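Local coordinates for protein short chain dehydrogenase (A0QTM2 homolog) (Mycobacterium thermoresistibile, PDB 3SC4) that probably catalyses an NAD(P)-dependent oxidation or reduction, as a Rossmann-fold member of the short-chain dehydrogenase family, at residues A225-V230 and L243-V248; R28-G33 and K58-A63; R217-E222 and S276-G281; Q66-V71 and V88-G93. All coordinates share one frame; numbering follows the deposited sequence.

Contact 1: residues A225-V230 and L243-V248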
loop_
_atom_site.group_PDB
_atom_site.type_symbol
_atom_site.label_atom_id
_atom_site.label_comp_id
_atom_site.label_asym_id
_atom_site.label_seq_id
_atom_site.Cartn_x
_atom_site.Cartn_y
_atom_site.Cartn_z
ATOM N N ALA B 225 7.914 23.662 -2.653
ATOM C CA ALA B 225 7.825 24.554 -1.472
ATOM C C ALA B 225 6.659 25.548 -1.583
ATOM O O ALA B 225 5.835 25.650 -0.683
ATOM C CB ALA B 225 9.137 25.298 -1.251
ATOM N N ASP B 226 6.584 26.270 -2.694
ATOM C CA ASP B 226 5.486 27.222 -2.920
ATOM C C ASP B 226 4.124 26.525 -2.960
ATOM O O ASP B 226 3.165 27.035 -2.389
ATOM C CB ASP B 226 5.696 28.036 -4.202
ATOM C CG ASP B 226 6.779 29.101 -4.062
ATOM O OD1 ASP B 226 7.287 29.312 -2.945
ATOM O OD2 ASP B 226 7.114 29.746 -5.086
ATOM N N ALA B 227 4.029 25.358 -3.598
ATOM C CA ALA B 227 2.731 24.651 -3.633
ATOM C C ALA B 227 2.342 24.219 -2.202
ATOM O O ALA B 227 1.208 24.425 -1.771
ATOM C CB ALA B 227 2.734 23.454 -4.609
ATOM N N ALA B 228 3.297 23.667 -1.457
ATOM C CA ALA B 228 3.037 23.221 -0.085
ATOM C C ALA B 228 2.478 24.365 0.749
ATOM O O ALA B 228 1.492 24.202 1.476
ATOM C CB ALA B 228 4.333 22.682 0.552
ATOM N N TYR B 229 3.120 25.529 0.604
ATOM C CA TYR B 229 2.775 26.720 1.352
ATOM C C TYR B 229 1.318 27.085 1.118
ATOM O O TYR B 229 0.577 27.343 2.049
ATOM C CB TYR B 229 3.706 27.866 0.953
ATOM C CG TYR B 229 3.525 29.119 1.796
ATOM C CD1 TYR B 229 4.111 29.230 3.066
ATOM C CD2 TYR B 229 2.753 30.193 1.321
ATOM C CE1 TYR B 229 3.942 30.371 3.841
ATOM C CE2 TYR B 229 2.564 31.343 2.087
ATOM C CZ TYR B 229 3.159 31.430 3.347
ATOM O OH TYR B 229 2.974 32.581 4.073
ATOM N N VAL B 230 0.905 27.083 -0.136
ATOM C CA VAL B 230 -0.484 27.360 -0.472
ATOM C C VAL B 230 -1.418 26.389 0.250
ATOM O O VAL B 230 -2.397 26.814 0.863
ATOM C CB VAL B 230 -0.713 27.280 -1.991
ATOM C CG1 VAL B 230 -2.215 27.339 -2.313
ATOM C CG2 VAL B 230 0.109 28.390 -2.721
ATOM N N LEU B 243 -3.134 16.185 -4.732
ATOM C CA LEU B 243 -2.795 17.424 -5.482
ATOM C C LEU B 243 -1.485 17.382 -6.287
ATOM O O LEU B 243 -0.513 16.708 -5.910
ATOM C CB LEU B 243 -2.687 18.579 -4.486
ATOM C CG LEU B 243 -3.964 18.828 -3.685
ATOM C CD1 LEU B 243 -3.684 19.632 -2.434
ATOM C CD2 LEU B 243 -4.983 19.542 -4.586
ATOM N N LEU B 244 -1.467 18.140 -7.383
ATOM C CA LEU B 244 -0.262 18.367 -8.179
ATOM C C LEU B 244 0.273 19.800 -7.966
ATOM O O LEU B 244 -0.501 20.732 -7.965
ATOM C CB LEU B 244 -0.599 18.175 -9.656
ATOM C CG LEU B 244 -0.949 16.752 -10.088
ATOM C CD1 LEU B 244 -1.379 16.705 -11.563
ATOM C CD2 LEU B 244 0.229 15.846 -9.835
ATOM N N CYS B 245 1.587 19.988 -7.829
ATOM C CA CYS B 245 2.117 21.304 -7.473
ATOM C C CYS B 245 1.660 22.421 -8.434
ATOM O O CYS B 245 1.037 23.408 -8.033
ATOM C CB CYS B 245 3.643 21.267 -7.413
ATOM S SG CYS B 245 4.287 20.225 -6.075
ATOM N N GLU B 246 1.962 22.244 -9.709
ATOM C CA GLU B 246 1.675 23.261 -10.687
ATOM C C GLU B 246 0.181 23.638 -10.691
ATOM O O GLU B 246 -0.169 24.819 -10.698
ATOM C CB GLU B 246 2.130 22.801 -12.065
ATOM C CG GLU B 246 3.641 22.787 -12.238
ATOM C CD GLU B 246 4.295 21.487 -11.798
ATOM O OE1 GLU B 246 3.754 20.794 -10.900
ATOM O OE2 GLU B 246 5.383 21.185 -12.342
ATOM N N ASP B 247 -0.690 22.642 -10.627
ATOM C CA ASP B 247 -2.131 22.903 -10.577
ATOM C C ASP B 247 -2.510 23.755 -9.355
ATOM O O ASP B 247 -3.284 24.695 -9.457
ATOM C CB ASP B 247 -2.927 21.591 -10.592
ATOM C CG ASP B 247 -2.571 20.713 -11.766
ATOM O OD1 ASP B 247 -1.371 20.591 -12.078
ATOM O OD2 ASP B 247 -3.477 20.129 -12.391
ATOM N N VAL B 248 -1.962 23.414 -8.201
ATOM C CA VAL B 248 -2.247 24.145 -6.981
ATOM C C VAL B 248 -1.823 25.598 -7.149
ATOM O O VAL B 248 -2.551 26.534 -6.747
ATOM C CB VAL B 248 -1.528 23.498 -5.783
ATOM C CG1 VAL B 248 -1.519 24.424 -4.578
ATOM C CG2 VAL B 248 -2.198 22.192 -5.454
#

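Contact 2: residues R28-G33 and K58-A63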
loop_
_atom_site.group_PDB
_atom_site.type_symbol
_atom_site.label_atom_id
_atom_site.label_comp_id
_atom_site.label_asym_id
_atom_site.label_seq_id
_atom_site.Cartn_x
_atom_site.Cartn_y
_atom_site.Cartn_z
ATOM N N ARG B 28 10.685 27.559 3.357
ATOM C CA ARG B 28 9.547 28.422 3.053
ATOM C C ARG B 28 8.683 28.674 4.269
ATOM O O ARG B 28 8.249 29.790 4.508
ATOM C CB ARG B 28 8.691 27.822 1.963
ATOM C CG ARG B 28 7.545 28.705 1.544
ATOM C CD ARG B 28 8.041 29.924 0.789
ATOM N NE ARG B 28 6.933 30.573 0.099
ATOM C CZ ARG B 28 6.141 31.502 0.627
ATOM N NH1 ARG B 28 6.295 31.937 1.888
ATOM N NH2 ARG B 28 5.185 32.006 -0.133
ATOM N N VAL B 29 8.436 27.627 5.032
ATOM C CA VAL B 29 7.618 27.740 6.229
ATOM C C VAL B 29 8.365 28.550 7.297
ATOM O O VAL B 29 7.783 29.390 7.956
ATOM C CB VAL B 29 7.217 26.341 6.741
ATOM C CG1 VAL B 29 6.467 26.447 8.043
ATOM C CG2 VAL B 29 6.370 25.639 5.680
ATOM N N ALA B 30 9.654 28.279 7.453
ATOM C CA ALA B 30 10.505 29.035 8.362
ATOM C C ALA B 30 10.477 30.530 8.072
ATOM O O ALA B 30 10.542 31.316 8.990
ATOM C CB ALA B 30 11.949 28.518 8.300
ATOM N N ALA B 31 10.372 30.922 6.803
ATOM C CA ALA B 31 10.488 32.339 6.410
ATOM C C ALA B 31 9.373 33.209 6.978
ATOM O O ALA B 31 9.543 34.419 7.093
ATOM C CB ALA B 31 10.533 32.482 4.892
ATOM N N ASP B 32 8.239 32.587 7.325
ATOM C CA ASP B 32 7.149 33.263 8.015
ATOM C C ASP B 32 7.399 33.377 9.531
ATOM O O ASP B 32 6.580 33.935 10.259
ATOM C CB ASP B 32 5.834 32.498 7.781
ATOM C CG ASP B 32 5.146 32.847 6.451
ATOM O OD1 ASP B 32 5.784 33.476 5.581
ATOM O OD2 ASP B 32 3.952 32.474 6.297
ATOM N N GLY B 33 8.507 32.843 10.028
ATOM C CA GLY B 33 8.769 32.847 11.477
ATOM C C GLY B 33 8.179 31.650 12.205
ATOM O O GLY B 33 7.724 31.763 13.354
ATOM N N LYS B 58 20.625 25.369 10.391
ATOM C CA LYS B 58 21.159 26.730 10.207
ATOM C C LYS B 58 20.332 27.434 9.129
ATOM O O LYS B 58 19.856 28.550 9.338
ATOM C CB LYS B 58 22.674 26.775 9.901
ATOM N N GLU B 59 20.115 26.772 8.001
ATOM C CA GLU B 59 19.374 27.417 6.905
ATOM C C GLU B 59 17.958 27.808 7.351
ATOM O O GLU B 59 17.485 28.906 7.017
ATOM C CB GLU B 59 19.350 26.551 5.630
ATOM C CG GLU B 59 20.708 26.441 4.903
ATOM C CD GLU B 59 20.594 25.796 3.507
ATOM O OE1 GLU B 59 21.245 24.753 3.256
ATOM O OE2 GLU B 59 19.843 26.322 2.662
ATOM N N ILE B 60 17.305 26.944 8.130
ATOM C CA ILE B 60 15.986 27.278 8.682
ATOM C C ILE B 60 16.042 28.572 9.508
ATOM O O ILE B 60 15.159 29.420 9.399
ATOM C CB ILE B 60 15.423 26.114 9.548
ATOM C CG1 ILE B 60 14.961 24.965 8.644
ATOM C CG2 ILE B 60 14.271 26.582 10.461
ATOM C CD1 ILE B 60 14.973 23.604 9.325
ATOM N N GLU B 61 17.085 28.717 10.325
ATOM C CA GLU B 61 17.222 29.890 11.207
ATOM C C GLU B 61 17.535 31.142 10.411
ATOM O O GLU B 61 16.904 32.175 10.610
ATOM C CB GLU B 61 18.276 29.647 12.294
ATOM C CG GLU B 61 17.858 28.546 13.313
ATOM C CD GLU B 61 18.965 28.147 14.315
ATOM O OE1 GLU B 61 20.171 28.426 14.078
ATOM O OE2 GLU B 61 18.597 27.546 15.352
ATOM N N GLU B 62 18.475 31.029 9.479
ATOM C CA GLU B 62 18.819 32.127 8.565
ATOM C C GLU B 62 17.621 32.587 7.705
ATOM O O GLU B 62 17.594 33.720 7.217
ATOM C CB GLU B 62 20.019 31.729 7.661
ATOM C CG GLU B 62 21.417 31.775 8.351
ATOM C CD GLU B 62 22.555 31.031 7.565
ATOM O OE1 GLU B 62 22.257 30.273 6.584
ATOM O OE2 GLU B 62 23.755 31.192 7.955
ATOM N N ALA B 63 16.640 31.708 7.512
ATOM C CA ALA B 63 15.421 32.051 6.782
ATOM C C ALA B 63 14.430 32.809 7.662
ATOM O O ALA B 63 13.553 33.513 7.145
ATOM C CB ALA B 63 14.776 30.797 6.214
#

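Contact 3: residues R217-E222 and S276-G281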
loop_
_atom_site.group_PDB
_atom_site.type_symbol
_atom_site.label_atom_id
_atom_site.label_comp_id
_atom_site.label_asym_id
_atom_site.label_seq_id
_atom_site.Cartn_x
_atom_site.Cartn_y
_atom_site.Cartn_z
ATOM N N ARG B 217 15.005 19.706 -18.570
ATOM C CA ARG B 217 13.697 19.075 -18.527
ATOM C C ARG B 217 13.044 19.109 -17.141
ATOM O O ARG B 217 12.005 18.520 -16.956
ATOM C CB ARG B 217 13.812 17.613 -19.003
ATOM C CG ARG B 217 14.490 17.425 -20.390
ATOM C CD ARG B 217 13.953 16.180 -21.134
ATOM N NE ARG B 217 12.794 16.495 -21.980
ATOM C CZ ARG B 217 11.737 15.703 -22.186
ATOM N NH1 ARG B 217 11.623 14.515 -21.606
ATOM N NH2 ARG B 217 10.756 16.116 -22.975
ATOM N N SER B 218 13.655 19.795 -16.178
ATOM C CA SER B 218 13.256 19.697 -14.770
ATOM C C SER B 218 12.835 21.037 -14.197
ATOM O O SER B 218 13.023 22.080 -14.820
ATOM C CB SER B 218 14.412 19.148 -13.932
ATOM O OG SER B 218 14.775 17.851 -14.355
ATOM N N ARG B 219 12.267 21.000 -13.000
ATOM C CA ARG B 219 11.913 22.219 -12.264
ATOM C C ARG B 219 12.632 22.269 -10.921
ATOM O O ARG B 219 13.138 21.250 -10.430
ATOM C CB ARG B 219 10.393 22.350 -12.075
ATOM C CG ARG B 219 9.671 22.805 -13.340
ATOM C CD ARG B 219 8.185 23.103 -13.136
ATOM N NE ARG B 219 7.694 23.880 -14.270
ATOM C CZ ARG B 219 6.613 23.617 -15.005
ATOM N NH1 ARG B 219 5.793 22.613 -14.727
ATOM N NH2 ARG B 219 6.331 24.410 -16.023
ATOM N N LYS B 220 12.666 23.470 -10.348
ATOM C CA LYS B 220 13.331 23.727 -9.066
ATOM C C LYS B 220 12.488 23.278 -7.861
ATOM O O LYS B 220 11.274 23.170 -7.951
ATOM C CB LYS B 220 13.688 25.219 -8.938
ATOM C CG LYS B 220 14.616 25.739 -10.034
ATOM C CD LYS B 220 15.175 27.134 -9.726
ATOM C CE LYS B 220 14.250 28.286 -10.219
ATOM N NZ LYS B 220 14.604 29.652 -9.609
ATOM N N PRO B 221 13.140 23.008 -6.721
ATOM C CA PRO B 221 12.399 22.527 -5.550
ATOM C C PRO B 221 11.370 23.512 -5.039
ATOM O O PRO B 221 10.407 23.122 -4.384
ATOM C CB PRO B 221 13.483 22.288 -4.493
ATOM C CG PRO B 221 14.765 22.720 -5.098
ATOM C CD PRO B 221 14.601 22.918 -6.540
ATOM N N GLU B 222 11.576 24.783 -5.354
ATOM C CA GLU B 222 10.607 25.829 -5.042
ATOM C C GLU B 222 9.213 25.524 -5.575
ATOM O O GLU B 222 8.254 25.914 -4.971
ATOM C CB GLU B 222 11.090 27.188 -5.572
ATOM C CG GLU B 222 12.147 27.875 -4.671
ATOM C CD GLU B 222 13.615 27.438 -4.931
ATOM O OE1 GLU B 222 13.883 26.483 -5.699
ATOM O OE2 GLU B 222 14.512 28.085 -4.344
ATOM N N SER B 276 1.295 15.183 -18.113
ATOM C CA SER B 276 1.775 16.422 -18.736
ATOM C C SER B 276 2.593 17.259 -17.791
ATOM O O SER B 276 2.287 17.341 -16.626
ATOM C CB SER B 276 0.589 17.294 -19.200
ATOM O OG SER B 276 -0.287 16.567 -20.044
ATOM N N PRO B 277 3.607 17.943 -18.306
ATOM C CA PRO B 277 4.420 18.787 -17.434
ATOM C C PRO B 277 3.697 20.022 -16.897
ATOM O O PRO B 277 4.113 20.558 -15.883
ATOM C CB PRO B 277 5.592 19.178 -18.328
ATOM C CG PRO B 277 5.038 19.080 -19.704
ATOM C CD PRO B 277 4.051 17.996 -19.712
ATOM N N ASN B 278 2.619 20.448 -17.550
ATOM C CA ASN B 278 1.839 21.606 -17.097
ATOM C C ASN B 278 0.376 21.266 -16.903
ATOM O O ASN B 278 -0.114 20.281 -17.454
ATOM C CB ASN B 278 1.968 22.758 -18.074
ATOM C CG ASN B 278 3.371 23.314 -18.125
ATOM O OD1 ASN B 278 4.050 23.408 -17.116
ATOM N ND2 ASN B 278 3.804 23.699 -19.303
ATOM N N PRO B 279 -0.329 22.068 -16.100
ATOM C CA PRO B 279 -1.762 21.815 -15.971
ATOM C C PRO B 279 -2.491 21.902 -17.319
ATOM O O PRO B 279 -1.980 22.535 -18.267
ATOM C CB PRO B 279 -2.240 22.911 -15.003
ATOM C CG PRO B 279 -0.977 23.269 -14.221
ATOM C CD PRO B 279 0.134 23.143 -15.204
ATOM N N PRO B 280 -3.659 21.249 -17.414
ATOM C CA PRO B 280 -4.471 21.377 -18.628
ATOM C C PRO B 280 -4.722 22.829 -18.973
ATOM O O PRO B 280 -5.063 23.618 -18.089
ATOM C CB PRO B 280 -5.793 20.675 -18.277
ATOM C CG PRO B 280 -5.545 19.880 -16.989
ATOM C CD PRO B 280 -4.137 20.176 -16.516
ATOM N N GLY B 281 -4.495 23.172 -20.240
ATOM C CA GLY B 281 -4.863 24.475 -20.774
ATOM C C GLY B 281 -3.959 25.624 -20.367
ATOM O O GLY B 281 -4.280 26.784 -20.625
#

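Contact 4: residues Q66-V71 and V88-G93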
loop_
_atom_site.group_PDB
_atom_site.type_symbol
_atom_site.label_atom_id
_atom_site.label_comp_id
_atom_site.label_asym_id
_atom_site.label_seq_id
_atom_site.Cartn_x
_atom_site.Cartn_y
_atom_site.Cartn_z
ATOM N N GLN B 66 12.731 28.928 13.733
ATOM C CA GLN B 66 13.441 28.232 14.801
ATOM C C GLN B 66 13.527 26.760 14.372
ATOM O O GLN B 66 12.565 26.206 13.837
ATOM C CB GLN B 66 12.707 28.425 16.138
ATOM C CG GLN B 66 13.324 29.454 17.120
ATOM C CD GLN B 66 13.736 30.820 16.483
ATOM O OE1 GLN B 66 12.880 31.624 16.057
ATOM N NE2 GLN B 66 15.056 31.087 16.451
ATOM N N ALA B 67 14.689 26.145 14.570
ATOM C CA ALA B 67 14.937 24.790 14.093
ATOM C C ALA B 67 15.227 23.845 15.241
ATOM O O ALA B 67 15.864 24.216 16.216
ATOM C CB ALA B 67 16.086 24.764 13.094
ATOM N N LEU B 68 14.745 22.613 15.110
ATOM C CA LEU B 68 15.014 21.565 16.083
ATOM C C LEU B 68 15.409 20.310 15.306
ATOM O O LEU B 68 14.560 19.497 14.960
ATOM C CB LEU B 68 13.789 21.317 16.966
ATOM C CG LEU B 68 14.028 20.310 18.089
ATOM C CD1 LEU B 68 15.035 20.849 19.113
ATOM C CD2 LEU B 68 12.701 19.937 18.747
ATOM N N PRO B 69 16.700 20.167 15.003
ATOM C CA PRO B 69 17.129 18.952 14.335
ATOM C C PRO B 69 17.121 17.818 15.323
ATOM O O PRO B 69 17.596 17.984 16.424
ATOM C CB PRO B 69 18.561 19.273 13.920
ATOM C CG PRO B 69 19.047 20.254 14.982
ATOM C CD PRO B 69 17.828 21.054 15.346
ATOM N N ILE B 70 16.570 16.679 14.928
ATOM C CA ILE B 70 16.450 15.507 15.796
ATOM C C ILE B 70 17.005 14.301 15.029
ATOM O O ILE B 70 16.627 14.053 13.878
ATOM C CB ILE B 70 14.970 15.244 16.141
ATOM C CG1 ILE B 70 14.368 16.502 16.772
ATOM C CG2 ILE B 70 14.821 14.030 17.053
ATOM C CD1 ILE B 70 12.885 16.494 16.923
ATOM N N VAL B 71 17.915 13.573 15.662
ATOM C CA VAL B 71 18.344 12.289 15.145
ATOM C C VAL B 71 17.321 11.210 15.499
ATOM O O VAL B 71 17.017 10.997 16.676
ATOM C CB VAL B 71 19.691 11.883 15.709
ATOM C CG1 VAL B 71 19.947 10.374 15.464
ATOM C CG2 VAL B 71 20.776 12.760 15.093
ATOM N N VAL B 88 7.154 18.531 20.900
ATOM C CA VAL B 88 6.111 19.056 21.763
ATOM C C VAL B 88 6.669 19.748 23.010
ATOM O O VAL B 88 6.215 20.835 23.330
ATOM C CB VAL B 88 5.107 17.954 22.152
ATOM C CG1 VAL B 88 4.166 18.401 23.315
ATOM C CG2 VAL B 88 4.301 17.535 20.923
ATOM N N GLU B 89 7.655 19.146 23.685
ATOM C CA GLU B 89 8.286 19.748 24.889
ATOM C C GLU B 89 8.988 21.070 24.575
ATOM O O GLU B 89 9.054 21.954 25.406
ATOM C CB GLU B 89 9.301 18.787 25.549
ATOM N N GLN B 90 9.506 21.187 23.364
ATOM C CA GLN B 90 10.248 22.365 22.930
ATOM C C GLN B 90 9.310 23.458 22.397
ATOM O O GLN B 90 9.491 24.625 22.725
ATOM C CB GLN B 90 11.255 21.935 21.852
ATOM C CG GLN B 90 12.170 23.011 21.308
ATOM C CD GLN B 90 13.234 23.438 22.299
ATOM O OE1 GLN B 90 13.927 22.603 22.887
ATOM N NE2 GLN B 90 13.377 24.743 22.481
ATOM N N PHE B 91 8.314 23.084 21.585
ATOM C CA PHE B 91 7.468 24.079 20.881
ATOM C C PHE B 91 6.005 24.120 21.301
ATOM O O PHE B 91 5.284 25.053 20.938
ATOM C CB PHE B 91 7.525 23.869 19.359
ATOM C CG PHE B 91 8.867 24.134 18.761
ATOM C CD1 PHE B 91 9.494 25.353 18.947
ATOM C CD2 PHE B 91 9.504 23.169 18.008
ATOM C CE1 PHE B 91 10.725 25.593 18.394
ATOM C CE2 PHE B 91 10.739 23.403 17.441
ATOM C CZ PHE B 91 11.353 24.611 17.639
ATOM N N GLY B 92 5.549 23.101 22.016
ATOM C CA GLY B 92 4.246 23.162 22.668
ATOM C C GLY B 92 3.059 22.623 21.889
ATOM O O GLY B 92 1.927 22.706 22.396
ATOM N N GLY B 93 3.275 22.048 20.700
ATOM C CA GLY B 93 2.138 21.609 19.883
ATOM C C GLY B 93 2.490 21.563 18.409
ATOM O O GLY B 93 3.476 22.184 17.987
#

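Contact 1: residues A225-V230 and L243-V248
Ala227 points its methyl group straight at the first turn of helix 245-252, where CB lies 3.6 Å from CA of Cys245 and 3.7 Å from its CB. With only this methyl between them, the two backbones come as close as 5.1 Å at the CA atoms of Ala227 and Cys245. The cysteine does not meet Ala227 head-on. Its SG is anti to the carbonyl carbon (chi1 -66°) and passes alongside the methyl, with SG 3.9 Å from Ala227 CB. One helical turn further on each side, Val230 and Val248 lie flank to flank, running antiparallel to each other. Each has CG1 anti to its own backbone N (chi1 170° and 166°), and the two CG1 methyls touch at 3.8 Å. The same CG1 of Val248 also rests 3.9 Å from the carbonyl O of Ala227, so it touches both that carbonyl and the Val230 methyl. No hydrogen bond crosses this largely buried, apolar interface. Leu244, the N-cap residue, accepts the bond from Val248 N with its carbonyl O and so starts the helix directly after the strand. Leu194 of the adjacent strand 190-195 touches both Ala227 and Cys245. Helix 222-232, which carries the crossover from strand 190-195 to strand 242-244, thus packs on the first turn of helix 245-252, as in the last beta-alpha-beta unit of the short-chain dehydrogenase Rossmann fold.

Contact 2: residues R28-G33 and K58-A63
At Ile60 a chi1 of -74° sets CG1 beside the backbone N and CG2 anti to it, next to the carbonyl carbon, and the methyl of Ala30 is received by this CG2 branch together with the carbonyl group. Ala30 CB lies 3.7 Å from Ile60 CG2 and 3.5 Å from Ile60 O, so it touches both a methyl and a main-chain oxygen. One turn later the methyl of Ala63 points back across the interface, its CB 4.2 Å from Ala30 CB. The small side chains let the backbones draw together, to 5.0 Å between the CA atoms of Ala31 and Ala63. Here the contact becomes polar in a modest way: Ala31 CA directs its hydrogen at Ala63 O, with a CA to O distance of 3.4 Å and an angle at the hydrogen of 166°. No conventional hydrogen bond joins the two segments. Ala31 itself lies within a type I turn from Ala30 to Gly33, closed by a bond of 2.7 Å from Gly33 N to Ala30 O, and Gly33 leaves helical geometry with a positive phi. A salt bridge from Glu59 to Lys27 links the two helices again, earlier along their length. Ile60 also reaches down onto Val36 and Leu38 of strand 35-40. The contact therefore joins the C-terminal ends of helix 20-30, which follows the first strand, and helix 53-63, which follows the second, side by side over the parallel sheet, just before the chain enters strands 35-40 and 66-71 respectively.

Contact 3: residues R217-E222 and S276-G281
Arg219 and Asn278 tie together two irregular loops outside the parallel sheet of the Rossmann fold: one leads into helix 222-232, the other belongs to the C-terminal extension beyond helix 245-252. The arginine has CG beside its backbone N and anti to the carbonyl carbon (chi1 -77°), and from CG to NE its chain is extended, so the guanidinium is delivered end-on to residues far along the sequence. Asn278 has a similar first torsion, which swings its amide across the path of the arginine, and the two side chains meet at about a right angle. Even so, the flat groups are turned only 33° against each other. Both terminal nitrogens grip the single atom OD1, which lies in the guanidinium plane. The shorter bond, from Arg219 NH2 to Asn278 OD1, is 2.7 Å with 157° at the hydrogen, and it reaches OD1 in the carbonyl plane. NH1 approaches the same oxygen at 3.1 Å, nearly along the C=O axis. NE also makes a salt bridge with Asp261, and NH1 a further one with Glu246. Partners around its rim would be expected to fix the rotation of the guanidinium and to compensate its charge where it is buried. The carbonyl of Pro277, just before Asn278, adds a weaker hold: Arg219 NH1 lies 2.9 Å from Pro277 O in a bent, weak hydrogen bond, and this brings two acceptors side by side, with Pro277 O 3.1 Å from Asn278 OD1.

Contact 4: residues Q66-V71 and V88-G93
Gln90 is the first residue of 88-93 to meet the strand, its CB and CG both lying 4.0 Å from Leu68 CD2. The two side chains cross obliquely. CG of Gln90, anti to its backbone N (chi1 -178°), also lies over the centre of the next residue's ring, so the aliphatic part of the glutamine covers one face of Phe91. Phe91 follows and carries the larger share of the contact. With CG beside the backbone N (chi1 -66°), its ring extends toward the strand and spans two residues that point to the same side of it. Phe91 CE2 is 3.7 Å from Leu68 CB, while CE1 on the other flank is 4.1 Å from Gln66 CB. At Gly92 the helix ends, its N bonded to Val88 O and its phi positive. The intervening Ala67 points the other way, onto helix 53-63. The last turn of helix 77-91 is thereby laid on the start of edge strand 66-71, near the protein surface. This helix carries the chain from the edge strand back to strand 96-99, the long crossover that divides the two halves of a Rossmann fold.

Contacts 1 and 2 join helices beside the Rossmann sheet, contact 4 lays a helix on its edge strand, and contact 3 binds loops beyond it. Contact 1 meets contact 2 through helix 222-232, where Asp226 OD1 and Arg28 NE form a weak, long ion pair at 3.3 Å. It joins contact 3, centres about 11 Å apart, through Glu246 OE2 and Arg219 NH1 at 2.8 Å. Contacts 2 and 4 touch where Ile60 CG2 lies 3.7 Å from Ala67 CB; helices 53-63 and 77-91 pack on opposite faces of strand 66-71. Contacts 3 and 4 lie farthest apart, centres about 33 Å. Helix 20-30 of contact 2 follows the glycine-rich turn that in relatives binds the dinucleotide.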